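Local coordinates for restriction endonuclease (PDB 4F0Q) that cleaves DNA in response to cytosine methylation, acting as a tetrameric modification-dependent restriction endonuclease, at the interface of chains A and B. Numbering follows the deposited sequence. Chains: chain A/B, Restriction endonuclease.

The interface of chains A and B. Residues chain A 189, 191-193, 201, 424; chain B 139-140, 143-145.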
# COMPACT_ATOMS: atom_id res chain seq x y z
N HIS A 189 9.20 -24.16 7.78
CA HIS A 189 8.61 -25.48 7.61
C HIS A 189 7.55 -25.45 6.51
O HIS A 189 6.86 -24.45 6.34
CB HIS A 189 7.98 -25.94 8.93
CG HIS A 189 7.21 -27.22 8.83
ND1 HIS A 189 5.84 -27.25 8.69
CD2 HIS A 189 7.61 -28.51 8.87
CE1 HIS A 189 5.43 -28.50 8.63
NE2 HIS A 189 6.49 -29.29 8.74
N VAL A 191 4.77 -28.28 4.06
CA VAL A 191 4.29 -29.63 3.76
C VAL A 191 4.01 -29.75 2.26
O VAL A 191 3.26 -28.95 1.70
CB VAL A 191 3.03 -29.99 4.56
CG1 VAL A 191 2.50 -31.35 4.13
CG2 VAL A 191 3.33 -29.98 6.05
N GLN A 192 4.62 -30.74 1.63
CA GLN A 192 4.49 -30.94 0.20
C GLN A 192 3.76 -32.23 -0.12
O GLN A 192 3.60 -33.10 0.74
CB GLN A 192 5.86 -30.94 -0.47
CG GLN A 192 6.72 -29.74 -0.12
CD GLN A 192 8.06 -29.77 -0.83
OE1 GLN A 192 9.01 -29.12 -0.40
NE2 GLN A 192 8.13 -30.51 -1.93
N ARG A 193 3.31 -32.36 -1.37
CA ARG A 193 2.62 -33.55 -1.83
C ARG A 193 3.17 -33.99 -3.18
O ARG A 193 3.31 -33.17 -4.09
CB ARG A 193 1.12 -33.30 -1.93
CG ARG A 193 0.31 -34.52 -2.35
CD ARG A 193 -1.17 -34.19 -2.50
NE ARG A 193 -1.94 -35.36 -2.89
CZ ARG A 193 -2.13 -35.75 -4.14
NH1 ARG A 193 -1.60 -35.06 -5.14
NH2 ARG A 193 -2.86 -36.84 -4.40
N PHE A 201 4.53 -35.01 2.75
CA PHE A 201 5.72 -35.03 3.60
C PHE A 201 6.19 -33.64 3.99
O PHE A 201 6.06 -32.69 3.21
CB PHE A 201 6.85 -35.79 2.89
CG PHE A 201 7.28 -35.17 1.60
CD1 PHE A 201 6.61 -35.44 0.42
CD2 PHE A 201 8.37 -34.31 1.56
CE1 PHE A 201 7.01 -34.87 -0.77
CE2 PHE A 201 8.78 -33.74 0.37
CZ PHE A 201 8.10 -34.02 -0.80
N ALA A 424 -2.04 -28.79 -2.04
CA ALA A 424 -1.70 -28.61 -0.63
C ALA A 424 -2.91 -28.65 0.31
O ALA A 424 -2.75 -28.71 1.53
CB ALA A 424 -0.92 -27.32 -0.42
N ALA B 139 2.58 -29.29 13.28
CA ALA B 139 2.59 -28.47 12.07
C ALA B 139 2.49 -29.32 10.82
O ALA B 139 1.99 -28.87 9.79
CB ALA B 139 3.85 -27.61 12.03
N ARG B 140 2.98 -30.56 10.90
CA ARG B 140 2.82 -31.52 9.82
C ARG B 140 1.34 -31.73 9.49
O ARG B 140 0.96 -31.91 8.33
CB ARG B 140 3.49 -32.85 10.19
CG ARG B 140 3.16 -34.01 9.26
CD ARG B 140 3.61 -33.75 7.83
NE ARG B 140 3.21 -34.83 6.93
CZ ARG B 140 2.01 -34.92 6.35
NH1 ARG B 140 1.10 -33.98 6.57
NH2 ARG B 140 1.74 -35.94 5.56
N ALA B 143 -0.75 -28.25 8.46
CA ALA B 143 -0.62 -28.02 7.03
C ALA B 143 -0.90 -29.32 6.28
O ALA B 143 -0.28 -29.61 5.26
CB ALA B 143 0.77 -27.50 6.70
N GLY B 144 -1.83 -30.11 6.81
CA GLY B 144 -2.24 -31.35 6.18
C GLY B 144 -2.83 -31.12 4.81
O GLY B 144 -3.56 -30.16 4.60
N THR B 145 -2.51 -32.01 3.88
CA THR B 145 -2.91 -31.85 2.48
C THR B 145 -4.32 -32.36 2.20
O THR B 145 -4.84 -32.20 1.09
CB THR B 145 -1.92 -32.54 1.53
OG1 THR B 145 -1.87 -33.94 1.83
CG2 THR B 145 -0.53 -31.93 1.67
O HOH W 1 -0.64 -27.98 2.89
O HOH W 2 -2.29 -35.90 0.10
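With CG1 anti to its backbone N (chi1 175°), A:Val191 spreads both methyls toward chain B, where the B:Arg140 side chain crosses that of A:Val191 at about a right angle, its guanidinium NH1 in van der Waals contact with A:Val191 CG1 at 3.9 Å. This is a strand-against-helix-end contact in the two-fold symmetric interface of MspJI, a tetrameric restriction endonuclease: strand 175-193 of chain A lies against the last turn of helix 130-142 of chain B and the loop that follows. Branched at CB, A:Val191 offers a short, broad apolar end. Its CG2 meets the methyl CB of B:Ala143 at 3.6 Å, and its CB sits 3.4 Å from the carbonyl O of that residue. CG1 of A:Val191 reaches the methyl CG2 of B:Thr145 at 3.9 Å. The small alanine methyls are compatible with the close approach of the strand, and at B:Ala139 the methyl CB lies 3.9 Å from CE1 of the A:His189 imidazole. Direct polar bonds are absent from this patch, and water links its polar groups instead. Water 1 lies 2.6 Å from the carbonyl O of A:Ala424, at the end of helix 411-425, and also reaches the carbonyl O of B:Ala143. Threonine suits its place by carrying a hydroxyl beside its methyl on CB: OG1 of B:Thr145, set between its backbone N and carbonyl carbon (chi1 60°), reaches water 2 at 2.6 Å. Water 2 lies in plane at the guanidinium edge of A:Arg193, 3.1 Å from NE, whose N-H meets it in a bent bond (135° at H).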